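PDB 4HKG: phosphopantetheine attachment site family protein from Acinetobacter baumannii, which probably serves as a free-standing peptidyl carrier protein, carrying intermediates on a phosphopantetheine arm in an uncharacterised non-ribosomal-peptide-type secondary metabolic pathway. Local coordinates for residues A[8-13]-A[76-81]; A[12-17]-A[69-74]; A[19-24]-A[45-50]; A[27-32]-A[36-41]; A[51-54]-A[58-61]. One frame throughout, in Å; residues are numbered along the deposited sequence.

Contact 1: A[8-13]-A[76-81]; sequences AYWSAI and EYLVSE
W10, L78 and V79 meet without any polar bond between them; the shortest sound polar bond in the two segments is the helical E81 N to Y77 O at 2.9 Å, which belongs to the backbone. The contact is therefore apolar, and the indole of W10 organises it. L78 reaches over one face of that ring: its CD1 lies 4.0 Å from W10 CE3, near the rim rather than over the middle. V79 comes from a different direction, bringing CG2 in near the ring plane, 3.8 Å from W10 CD1. The opposite face of the indole is covered from its own helix by Y9, whose CD2 sits 4.0 Å above the plane, over the centre. The chi1 of -70° sets W10 CG beside the backbone N, which directs the indole toward helix 71-82, where it crosses the L78 side chain at about a right angle. W10 also touches A75 and L82 of that helix and T56 of helix 42-56, so it fills the junction where three helices of the bundle meet. With no polar bond between the segments, burial of apolar surface probably drives the pairing; W10 and L78 are buried, V79 partly exposed.

Contact 2: A[12-17]-A[69-74]; sequences AIIRTL and PTINAL
I14 and I71 touch through their CG2 methyls, 3.9 Å apart, with the two side chains sliding past each other in opposite directions. The other branch of I14 goes elsewhere: CD1 reaches L74, whose CG is 3.9 Å away, while CB and CD2 of L74 lie at about the same range. With CG2 anti to the backbone N and CG1 beside it (chi1 -66°), I14 can serve both residues at once. I71 is forked in the same way, and its side chain crosses that of R15 at about a right angle, so that I71 CD1 meets R15 CA at 3.8 Å and then CB and CG. Only the aliphatic base of R15 takes part; its extended chain carries the guanidinium away, toward weak hydrogen bonds from NE to P26 O and from NH2 to I29 O. These contacts join the first and last long helices of the carrier-protein helical bundle, close to the centre of the chain. I14 and I71 face each other at the start of helix 71-82. That start is defined by T70 at the N-cap position, where OG1 accepts from A73 N at 2.9 Å with an N-H...O angle of 158°. Farther out, N72 ties the same helix end to its neighbours: OD1 is hydrogen-bonded to S11 OG, ND2 to D32 OD1, and its backbone to P31. L52 of helix 42-56 packs on L74 from beyond the contact.

Contact 3: A[19-24]-A[45-50]; sequences AKEMRV and ALSVSG
The carboxylate of E21 is the flat group here, and one of its faces is met by S47. The hydroxyl sits almost directly above the carboxylate carbon, with S47 OG 3.2 Å from E21 CD and nearly equal distances to the two oxygens, 3.4 Å from OE1 and 3.3 Å from OE2. S47 CB lies over the same face, 3.3 Å from E21 OE2. Neither oxygen is approached at an angle suited to a hydrogen bond, so the short separations record a face-on meeting and not a paired donor and acceptor. A bend at chi2 (-69°) brings the carboxylate round to this position, while E21 CG lies 4.3 Å from V48 CG2, a distant approach beside the polar one. From outside the two segments, V44 also packs against E21.

Bonds within each segment shape the two helices. The positive phi of R23 (61°) and the bond from V24 N to A19 O at 3.1 Å are consistent with a Schellman motif closing helix 7-22, though the companion bond from R23 N to K20 O is weak. On helix 42-56, A45 O accepts from S49 N and S49 OG, which reach it from opposite faces of its plane.

The contact thus joins the C-terminal end of helix 7-22 to the middle of helix 42-56. Lying over the carboxylate carbon, S47 offers the E21 group no directed bond that would fix its rotation; the bend at chi2 and packing against S47, V48 and V44 probably position it, in a partly exposed setting.

Contact 4: A[27-32]-A[36-41]; sequences ETIDPD and TSYGLD
A water joins Y38 to the backbone of D30, lying at the ring's edge, in the plane of the phenol. Y38 OH donates to this water at 2.8 Å, and the water in turn donates to D30 O, also at 2.8 Å, a relay running from the tyrosine hydroxyl to the carbonyl. I29 is modelled in two conformers; in the one described, its CD1 lies over a face of the Y38 ring, 4.3 Å from its centroid and 28° off the normal, a CH-pi contact. I29 CG2 approaches the phenolic end instead, 3.6 Å from Y38 CZ. Both approaches hold for this conformer and are less certain for the other. A chi1 of 52° puts Y38 CG between its backbone N and carbonyl carbon and points the ring at the other segment. I71 and V18 also touch the ring, linking it to both helix 71-82 and helix 7-22. D30 OD1 accepts from D32 N at 2.9 Å, met from above the carboxylate plane; this is an Asx turn. The two segments fold the long connection between helix 7-22 and helix 42-56 back on itself, the extended first interhelical loop characteristic of carrier proteins.

Contact 5: A[51-54]-A[58-61]; sequences DLED and LELE
E53, L60 and L58 bury the most surface here, and E53 makes the single cross-segment hydrogen bond. Its OE2 accepts from L60 N at 2.9 Å, almost perfectly straight (178°), through the anti lone pair, the one directed away from the other oxygen. The chain is straight beyond CG (chi2 -177°), which carries the carboxylate from helix 42-56 out to the backbone of the following loop. On the way, E53 CG passes L58 O at 3.2 Å, and E53 CA contributes a CA-H...O contact to that same carbonyl at 3.5 Å. L58 thus takes part mainly through its backbone, while its side chain packs on E81 and L82 of helix 71-82.

L60 is gripped at two levels. Its amide holds the carboxylate, and its CB lies against E53 CG at 3.9 Å. Its CD1 reaches L52 CB at 3.5 Å, placing the leucine against the buried side of the helix. L52 in turn touches L74 and I14, joining this pair to the interior. Around the turn between the segments, T56 OG1 is hydrogen-bonded both to L52 O and to L58 N.

This links the C-terminal end of helix 42-56 to the loop before helix 64-67. The straight N-H donor probably favours an ionised E53, whereas L60 O, a second acceptor 3.4 Å from E53 OE2, and the like charge of E59 would probably oppose this slightly.

Contacts 1 and 2 join helix 7-22 to helix 71-82, their centres about 8 Å apart; L78 CD1 packs on I14 CD1 (3.8 Å) between them. Contact 2, about 3 Å from the chain's centre, meets contact 3 through L17 CD1 and V48 O (4.1 Å), contact 4 through T70 CB and P31 O (3.5 Å), and contact 5 through L17 CD1 and L52 CD2 (3.7 Å). Contacts 4 and 5 sit on opposite sides of that centre, about 20 Å apart between centres. Contact 3 approaches contact 4 through M22 CE and Y38 O, less certainly, as M22 has two conformers. A bound ethanediol, probably from the crystallisation liquor, lies about 6 Å from the E21 side chain of contact 3.

Contact 1: A[8-13]-A[76-81]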
# COMPACT_ATOMS: atom_id res chain seq x y z
N ALA A 8 6.71 9.60 -2.39
CA ALA A 8 7.79 8.76 -1.89
C ALA A 8 7.60 8.41 -0.41
O ALA A 8 7.91 7.30 0.01
CB ALA A 8 9.14 9.43 -2.11
N TYR A 9 7.09 9.36 0.37
CA TYR A 9 6.80 9.12 1.78
C TYR A 9 5.78 7.98 1.93
O TYR A 9 6.02 6.99 2.64
CB TYR A 9 6.26 10.40 2.40
CG TYR A 9 5.96 10.34 3.88
CD1 TYR A 9 6.91 10.74 4.81
CD2 TYR A 9 4.72 9.91 4.35
CE1 TYR A 9 6.64 10.72 6.17
CE2 TYR A 9 4.44 9.88 5.71
CZ TYR A 9 5.40 10.28 6.61
OH TYR A 9 5.12 10.24 7.95
N TRP A 10 4.65 8.10 1.24
CA TRP A 10 3.62 7.07 1.35
C TRP A 10 4.06 5.76 0.71
O TRP A 10 3.70 4.69 1.20
CB TRP A 10 2.29 7.56 0.78
CG TRP A 10 1.67 8.60 1.63
CD1 TRP A 10 1.43 9.91 1.30
CD2 TRP A 10 1.25 8.45 2.99
NE1 TRP A 10 0.87 10.57 2.37
CE2 TRP A 10 0.75 9.69 3.41
CE3 TRP A 10 1.25 7.37 3.88
CZ2 TRP A 10 0.25 9.89 4.69
CZ3 TRP A 10 0.75 7.58 5.15
CH2 TRP A 10 0.26 8.82 5.55
N SER A 11 4.83 5.83 -0.36
CA SER A 11 5.34 4.63 -0.98
C SER A 11 6.21 3.83 0.00
O SER A 11 6.09 2.61 0.09
CB SER A 11 6.11 4.96 -2.26
OG SER A 11 6.54 3.78 -2.91
N ALA A 12 7.07 4.52 0.75
CA ALA A 12 7.92 3.84 1.74
C ALA A 12 7.07 3.19 2.84
O ALA A 12 7.33 2.06 3.27
CB ALA A 12 8.92 4.81 2.33
N ILE A 13 6.04 3.90 3.30
CA ILE A 13 5.15 3.35 4.33
C ILE A 13 4.40 2.12 3.81
O ILE A 13 4.37 1.08 4.47
CB ILE A 13 4.19 4.45 4.87
CG1 ILE A 13 4.99 5.44 5.72
CG2 ILE A 13 3.00 3.83 5.62
CD1 ILE A 13 4.17 6.53 6.36
N GLU A 76 0.26 7.18 -4.82
CA GLU A 76 -0.25 8.29 -5.61
C GLU A 76 -1.67 8.64 -5.17
O GLU A 76 -2.01 9.81 -5.03
CB GLU A 76 -0.22 7.93 -7.10
CG GLU A 76 -0.76 9.00 -8.02
CD GLU A 76 0.30 9.97 -8.48
OE1 GLU A 76 1.50 9.67 -8.28
OE2 GLU A 76 -0.05 11.02 -9.05
N TYR A 77 -2.49 7.61 -4.97
CA TYR A 77 -3.86 7.82 -4.52
C TYR A 77 -3.92 8.52 -3.16
O TYR A 77 -4.68 9.47 -2.98
CB TYR A 77 -4.63 6.49 -4.48
CG TYR A 77 -6.03 6.63 -3.95
CD1 TYR A 77 -7.04 7.15 -4.73
CD2 TYR A 77 -6.33 6.25 -2.64
CE1 TYR A 77 -8.32 7.28 -4.25
CE2 TYR A 77 -7.62 6.38 -2.14
CZ TYR A 77 -8.60 6.90 -2.95
OH TYR A 77 -9.89 7.05 -2.48
N LEU A 78 -3.10 8.06 -2.21
CA LEU A 78 -3.08 8.67 -0.88
C LEU A 78 -2.72 10.14 -0.93
O LEU A 78 -3.35 10.96 -0.27
CB LEU A 78 -2.12 7.93 0.06
CG LEU A 78 -2.53 6.51 0.43
CD1 LEU A 78 -1.55 5.96 1.44
CD2 LEU A 78 -3.95 6.47 0.98
N VAL A 79 -1.70 10.48 -1.72
CA VAL A 79 -1.32 11.88 -1.87
C VAL A 79 -2.50 12.71 -2.39
O VAL A 79 -2.77 13.79 -1.88
CB VAL A 79 -0.10 12.06 -2.80
CG1 VAL A 79 0.13 13.53 -3.13
CG2 VAL A 79 1.14 11.47 -2.16
N SER A 80 -3.19 12.17 -3.38
CA SER A 80 -4.34 12.85 -3.97
C SER A 80 -5.44 13.08 -2.94
O SER A 80 -6.04 14.15 -2.89
CB SER A 80 -4.90 12.04 -5.14
OG SER A 80 -4.02 12.09 -6.25
N GLU A 81 -5.69 12.08 -2.10
CA GLU A 81 -6.75 12.15 -1.11
C GLU A 81 -6.43 13.13 0.01
O GLU A 81 -7.33 13.73 0.58
CB GLU A 81 -7.02 10.77 -0.51
CG GLU A 81 -7.69 9.81 -1.47
CD GLU A 81 -9.07 10.28 -1.89
OE1 GLU A 81 -9.96 10.40 -1.02
OE2 GLU A 81 -9.27 10.54 -3.09

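Contact 2: A[12-17]-A[69-74]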
# COMPACT_ATOMS: atom_id res chain seq x y z
N ALA A 12 7.07 4.52 0.75
CA ALA A 12 7.92 3.84 1.74
C ALA A 12 7.07 3.19 2.84
O ALA A 12 7.33 2.06 3.27
CB ALA A 12 8.92 4.81 2.33
N ILE A 13 6.04 3.90 3.30
CA ILE A 13 5.15 3.35 4.33
C ILE A 13 4.40 2.12 3.81
O ILE A 13 4.37 1.08 4.47
CB ILE A 13 4.19 4.45 4.87
CG1 ILE A 13 4.99 5.44 5.72
CG2 ILE A 13 3.00 3.83 5.62
CD1 ILE A 13 4.17 6.53 6.36
N ILE A 14 3.82 2.23 2.62
CA ILE A 14 3.06 1.13 2.05
C ILE A 14 3.97 -0.07 1.80
O ILE A 14 3.60 -1.20 2.11
CB ILE A 14 2.34 1.56 0.76
CG1 ILE A 14 1.25 2.59 1.08
CG2 ILE A 14 1.69 0.36 0.09
CD1 ILE A 14 0.76 3.35 -0.14
N ARG A 15 5.16 0.16 1.28
CA ARG A 15 6.11 -0.92 1.05
C ARG A 15 6.45 -1.65 2.35
O ARG A 15 6.56 -2.88 2.37
CB ARG A 15 7.37 -0.37 0.38
CG ARG A 15 8.36 -1.41 -0.12
CD ARG A 15 9.55 -0.68 -0.76
NE ARG A 15 10.37 -1.53 -1.62
CZ ARG A 15 11.33 -1.08 -2.41
NH1 ARG A 15 11.58 0.23 -2.45
NH2 ARG A 15 12.03 -1.91 -3.16
N THR A 16 6.61 -0.89 3.42
CA THR A 16 6.88 -1.47 4.73
C THR A 16 5.71 -2.33 5.20
O THR A 16 5.91 -3.46 5.67
CB THR A 16 7.17 -0.36 5.77
OG1 THR A 16 8.31 0.40 5.35
CG2 THR A 16 7.42 -0.96 7.14
N LEU A 17 4.50 -1.81 5.06
CA LEU A 17 3.31 -2.57 5.44
C LEU A 17 3.18 -3.87 4.64
O LEU A 17 2.92 -4.94 5.20
CB LEU A 17 2.04 -1.75 5.26
CG LEU A 17 1.87 -0.52 6.15
CD1 LEU A 17 0.64 0.25 5.71
CD2 LEU A 17 1.75 -0.93 7.60
N PRO A 69 -3.20 -0.89 -8.16
CA PRO A 69 -2.71 -2.24 -7.85
C PRO A 69 -1.21 -2.41 -7.64
O PRO A 69 -0.70 -3.52 -7.77
CB PRO A 69 -3.16 -3.05 -9.08
CG PRO A 69 -3.09 -2.06 -10.18
CD PRO A 69 -3.51 -0.74 -9.60
N THR A 70 -0.52 -1.33 -7.30
CA THR A 70 0.90 -1.40 -6.99
C THR A 70 1.14 -0.47 -5.81
O THR A 70 0.31 0.39 -5.50
CB THR A 70 1.80 -0.92 -8.14
OG1 THR A 70 1.68 0.50 -8.26
CG2 THR A 70 1.44 -1.58 -9.48
N ILE A 71 2.28 -0.62 -5.16
CA ILE A 71 2.64 0.25 -4.05
C ILE A 71 2.62 1.71 -4.49
O ILE A 71 2.03 2.57 -3.81
CB ILE A 71 4.01 -0.14 -3.47
CG1 ILE A 71 3.91 -1.49 -2.75
CG2 ILE A 71 4.55 0.95 -2.55
CD1 ILE A 71 5.25 -2.10 -2.44
N ASN A 72 3.26 2.00 -5.61
CA ASN A 72 3.35 3.37 -6.09
C ASN A 72 2.00 3.94 -6.53
O ASN A 72 1.74 5.13 -6.35
CB ASN A 72 4.39 3.50 -7.20
CG ASN A 72 5.80 3.69 -6.67
OD1 ASN A 72 5.99 4.20 -5.55
ND2 ASN A 72 6.78 3.28 -7.45
N ALA A 73 1.14 3.11 -7.12
CA ALA A 73 -0.18 3.59 -7.54
C ALA A 73 -1.02 3.93 -6.31
O ALA A 73 -1.73 4.95 -6.28
CB ALA A 73 -0.88 2.56 -8.41
N LEU A 74 -0.93 3.09 -5.28
CA LEU A 74 -1.66 3.36 -4.05
C LEU A 74 -1.10 4.60 -3.34
O LEU A 74 -1.87 5.41 -2.81
CB LEU A 74 -1.64 2.14 -3.12
CG LEU A 74 -2.52 2.23 -1.87
CD1 LEU A 74 -4.00 2.41 -2.21
CD2 LEU A 74 -2.31 0.98 -1.02

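Contact 3: A[19-24]-A[45-50]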
# COMPACT_ATOMS: atom_id res chain seq x y z
N ALA A 19 5.54 -5.54 2.92
CA ALA A 19 6.63 -6.45 3.22
C ALA A 19 6.42 -7.17 4.55
O ALA A 19 6.67 -8.37 4.66
CB ALA A 19 7.96 -5.71 3.22
N LYS A 20 5.95 -6.45 5.56
CA LYS A 20 5.69 -7.05 6.86
C LYS A 20 4.60 -8.12 6.76
O LYS A 20 4.71 -9.19 7.37
CB LYS A 20 5.32 -5.98 7.89
CG LYS A 20 6.51 -5.14 8.38
CD LYS A 20 7.20 -5.75 9.60
CE LYS A 20 8.35 -4.88 10.09
NZ LYS A 20 8.75 -5.23 11.48
N GLU A 21 3.55 -7.84 5.99
CA GLU A 21 2.48 -8.81 5.80
C GLU A 21 2.94 -10.02 4.99
O GLU A 21 2.53 -11.16 5.27
CB GLU A 21 1.29 -8.16 5.11
CG GLU A 21 0.36 -7.44 6.06
CD GLU A 21 -0.37 -8.42 6.96
OE1 GLU A 21 -0.01 -8.57 8.14
OE2 GLU A 21 -1.33 -9.05 6.46
N MET A 22 3.79 -9.80 4.00
CA MET A 22 4.24 -10.88 3.13
C MET A 22 5.42 -11.65 3.73
O MET A 22 5.85 -12.67 3.20
CB MET A 22 4.59 -10.35 1.74
CG MET A 22 3.42 -9.68 1.01
SD MET A 22 1.90 -10.67 0.92
CE MET A 22 2.45 -12.03 -0.11
N ARG A 23 5.95 -11.14 4.85
CA ARG A 23 7.08 -11.74 5.58
C ARG A 23 8.35 -11.80 4.73
O ARG A 23 9.07 -12.81 4.74
CB ARG A 23 6.72 -13.11 6.16
CG ARG A 23 5.46 -13.09 7.02
CD ARG A 23 5.29 -14.39 7.79
NE ARG A 23 3.91 -14.61 8.23
CZ ARG A 23 3.42 -14.24 9.40
NH1 ARG A 23 2.15 -14.48 9.70
NH2 ARG A 23 4.19 -13.61 10.28
N VAL A 24 8.63 -10.72 4.01
CA VAL A 24 9.86 -10.58 3.23
C VAL A 24 10.47 -9.21 3.50
O VAL A 24 9.82 -8.34 4.07
CB VAL A 24 9.59 -10.74 1.72
CG1 VAL A 24 8.96 -12.11 1.42
CG2 VAL A 24 8.71 -9.62 1.21
N ALA A 45 -4.75 -7.43 1.86
CA ALA A 45 -5.30 -6.15 1.42
C ALA A 45 -6.10 -5.48 2.53
O ALA A 45 -6.02 -4.26 2.73
CB ALA A 45 -6.15 -6.31 0.16
N LEU A 46 -6.89 -6.27 3.26
CA LEU A 46 -7.63 -5.75 4.40
C LEU A 46 -6.69 -5.24 5.52
O LEU A 46 -6.92 -4.17 6.11
CB LEU A 46 -8.59 -6.82 4.92
CG LEU A 46 -9.34 -6.48 6.21
CD1 LEU A 46 -10.20 -5.23 6.00
CD2 LEU A 46 -10.19 -7.65 6.67
N SER A 47 -5.64 -6.00 5.80
CA SER A 47 -4.64 -5.58 6.78
C SER A 47 -3.99 -4.25 6.40
O SER A 47 -3.91 -3.32 7.21
CB SER A 47 -3.56 -6.66 6.93
OG SER A 47 -2.46 -6.18 7.71
N VAL A 48 -3.51 -4.16 5.17
CA VAL A 48 -2.81 -2.97 4.70
C VAL A 48 -3.71 -1.75 4.66
O VAL A 48 -3.35 -0.68 5.15
CB VAL A 48 -2.15 -3.23 3.32
CG1 VAL A 48 -1.59 -1.94 2.73
CG2 VAL A 48 -1.06 -4.29 3.44
N SER A 49 -4.90 -1.89 4.07
CA SER A 49 -5.81 -0.76 4.01
C SER A 49 -6.26 -0.31 5.40
O SER A 49 -6.33 0.89 5.67
CB SER A 49 -7.00 -1.07 3.10
OG SER A 49 -7.76 -2.18 3.55
N GLY A 50 -6.53 -1.27 6.29
CA GLY A 50 -6.92 -0.95 7.65
C GLY A 50 -5.82 -0.22 8.41
O GLY A 50 -6.08 0.72 9.16

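Contact 4: A[27-32]-A[36-41]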
# COMPACT_ATOMS: atom_id res chain seq x y z
N GLU A 27 13.10 -4.40 0.49
CA GLU A 27 13.92 -4.21 -0.71
C GLU A 27 13.65 -5.25 -1.79
O GLU A 27 13.97 -5.03 -2.96
CB GLU A 27 15.41 -4.15 -0.35
CG GLU A 27 15.84 -2.84 0.28
N THR A 28 13.06 -6.38 -1.41
CA THR A 28 12.75 -7.43 -2.38
C THR A 28 11.44 -7.20 -3.13
O THR A 28 11.11 -7.94 -4.06
CB THR A 28 12.67 -8.83 -1.75
OG1 THR A 28 11.51 -8.93 -0.92
CG2 THR A 28 13.94 -9.15 -0.96
N ILE A 29 10.71 -6.17 -2.74
CA ILE A 29 9.42 -5.86 -3.35
C ILE A 29 9.55 -4.70 -4.33
O ILE A 29 10.05 -3.64 -3.97
CB ILE A 29 8.38 -5.49 -2.28
CG1 ILE A 29 8.23 -6.64 -1.28
CG2 ILE A 29 7.05 -5.16 -2.94
CD1 ILE A 29 7.69 -7.91 -1.90
N ASP A 30 9.09 -4.91 -5.56
CA ASP A 30 9.10 -3.88 -6.59
C ASP A 30 7.85 -3.01 -6.43
O ASP A 30 6.73 -3.51 -6.55
CB ASP A 30 9.11 -4.55 -7.97
CG ASP A 30 9.18 -3.56 -9.13
OD1 ASP A 30 8.90 -2.36 -8.95
OD2 ASP A 30 9.51 -4.01 -10.25
N PRO A 31 8.03 -1.71 -6.15
CA PRO A 31 6.86 -0.86 -5.89
C PRO A 31 6.00 -0.58 -7.13
O PRO A 31 4.94 0.02 -7.00
CB PRO A 31 7.48 0.43 -5.34
CG PRO A 31 8.85 0.47 -5.95
CD PRO A 31 9.30 -0.97 -6.05
N ASP A 32 6.45 -1.01 -8.30
CA ASP A 32 5.67 -0.87 -9.53
C ASP A 32 5.10 -2.18 -10.04
O ASP A 32 4.48 -2.20 -11.10
CB ASP A 32 6.52 -0.18 -10.60
CG ASP A 32 6.83 1.24 -10.24
OD1 ASP A 32 5.87 1.99 -9.95
OD2 ASP A 32 8.03 1.61 -10.20
N THR A 36 -0.73 -8.62 -6.69
CA THR A 36 -1.08 -10.03 -6.83
C THR A 36 0.03 -10.84 -7.48
O THR A 36 0.12 -12.05 -7.27
CB THR A 36 -2.38 -10.23 -7.60
OG1 THR A 36 -2.30 -9.56 -8.86
CG2 THR A 36 -3.55 -9.65 -6.81
N SER A 37 0.88 -10.20 -8.27
CA SER A 37 1.94 -10.95 -8.94
C SER A 37 3.03 -11.41 -7.96
O SER A 37 3.87 -12.23 -8.32
CB SER A 37 2.54 -10.14 -10.08
OG SER A 37 3.14 -8.98 -9.57
N TYR A 38 3.00 -10.88 -6.74
CA TYR A 38 3.86 -11.43 -5.69
C TYR A 38 3.07 -12.00 -4.51
O TYR A 38 3.57 -12.09 -3.38
CB TYR A 38 4.98 -10.48 -5.24
CG TYR A 38 4.58 -9.07 -4.83
CD1 TYR A 38 4.26 -8.77 -3.52
CD2 TYR A 38 4.60 -8.04 -5.75
CE1 TYR A 38 3.93 -7.47 -3.14
CE2 TYR A 38 4.27 -6.74 -5.39
CZ TYR A 38 3.94 -6.46 -4.08
OH TYR A 38 3.63 -5.19 -3.69
N GLY A 39 1.83 -12.39 -4.78
CA GLY A 39 1.10 -13.25 -3.87
C GLY A 39 0.18 -12.56 -2.88
O GLY A 39 -0.44 -13.24 -2.06
N LEU A 40 0.07 -11.24 -2.95
CA LEU A 40 -0.77 -10.53 -2.00
C LEU A 40 -2.23 -10.92 -2.18
O LEU A 40 -2.73 -10.98 -3.31
CB LEU A 40 -0.57 -9.03 -2.18
CG LEU A 40 -1.20 -8.13 -1.12
CD1 LEU A 40 -0.30 -6.93 -0.80
CD2 LEU A 40 -2.57 -7.66 -1.55
N ASP A 41 -2.92 -11.19 -1.07
CA ASP A 41 -4.30 -11.68 -1.10
C ASP A 41 -5.25 -10.74 -0.35
O ASP A 41 -4.85 -9.66 0.10
CB ASP A 41 -4.40 -13.13 -0.59
CG ASP A 41 -4.06 -13.27 0.89
OD1 ASP A 41 -3.88 -12.26 1.60
OD2 ASP A 41 -3.98 -14.43 1.36
O HOH W 1 4.06 -3.22 -5.67

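Contact 5: A[51-54]-A[58-61]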
# COMPACT_ATOMS: atom_id res chain seq x y z
N ASP A 51 -4.58 -0.67 8.22
CA ASP A 51 -3.45 -0.01 8.84
C ASP A 51 -3.28 1.41 8.30
O ASP A 51 -3.00 2.35 9.05
CB ASP A 51 -2.16 -0.82 8.66
CG ASP A 51 -2.09 -2.03 9.59
OD1 ASP A 51 -2.95 -2.16 10.48
OD2 ASP A 51 -1.14 -2.83 9.46
N LEU A 52 -3.48 1.58 6.99
CA LEU A 52 -3.42 2.91 6.40
C LEU A 52 -4.53 3.81 6.95
O LEU A 52 -4.31 5.01 7.12
CB LEU A 52 -3.47 2.83 4.87
CG LEU A 52 -2.19 2.32 4.21
CD1 LEU A 52 -2.45 2.03 2.73
CD2 LEU A 52 -1.03 3.28 4.40
N GLU A 53 -5.70 3.25 7.25
CA GLU A 53 -6.74 4.04 7.91
C GLU A 53 -6.26 4.54 9.26
O GLU A 53 -6.48 5.70 9.62
CB GLU A 53 -8.02 3.23 8.10
CG GLU A 53 -8.73 2.88 6.80
CD GLU A 53 -10.03 2.15 7.03
OE1 GLU A 53 -10.09 1.32 7.97
OE2 GLU A 53 -11.00 2.41 6.29
N ASP A 54 -5.60 3.66 10.02
CA ASP A 54 -5.06 4.02 11.32
C ASP A 54 -4.04 5.15 11.21
O ASP A 54 -3.99 6.02 12.07
CB ASP A 54 -4.38 2.82 11.99
CG ASP A 54 -5.34 1.70 12.33
OD1 ASP A 54 -6.56 1.95 12.44
OD2 ASP A 54 -4.86 0.55 12.48
N LEU A 58 -8.12 8.38 6.95
CA LEU A 58 -8.99 8.25 5.79
C LEU A 58 -9.78 6.96 5.89
O LEU A 58 -9.35 6.01 6.55
CB LEU A 58 -8.16 8.20 4.52
CG LEU A 58 -7.31 9.41 4.15
CD1 LEU A 58 -6.37 9.04 3.01
CD2 LEU A 58 -8.20 10.57 3.76
N GLU A 59 -10.94 6.93 5.24
CA GLU A 59 -11.65 5.68 5.03
C GLU A 59 -11.12 5.09 3.74
O GLU A 59 -11.13 5.75 2.70
CB GLU A 59 -13.15 5.92 4.92
CG GLU A 59 -13.95 4.65 4.73
CD GLU A 59 -15.33 4.74 5.35
OE1 GLU A 59 -16.07 3.74 5.27
OE2 GLU A 59 -15.66 5.80 5.91
N LEU A 60 -10.65 3.85 3.81
CA LEU A 60 -9.95 3.21 2.69
C LEU A 60 -10.42 1.78 2.53
O LEU A 60 -10.15 0.94 3.39
CB LEU A 60 -8.44 3.22 2.94
CG LEU A 60 -7.80 4.59 3.12
CD1 LEU A 60 -6.39 4.42 3.67
CD2 LEU A 60 -7.75 5.36 1.81
N GLU A 61 -11.12 1.48 1.44
CA GLU A 61 -11.60 0.13 1.18
C GLU A 61 -10.45 -0.78 0.73
O GLU A 61 -9.54 -0.33 0.05
CB GLU A 61 -12.66 0.14 0.07
CG GLU A 61 -13.96 0.84 0.40
CD GLU A 61 -14.89 0.92 -0.80
OE1 GLU A 61 -14.51 0.44 -1.89
OE2 GLU A 61 -16.00 1.47 -0.66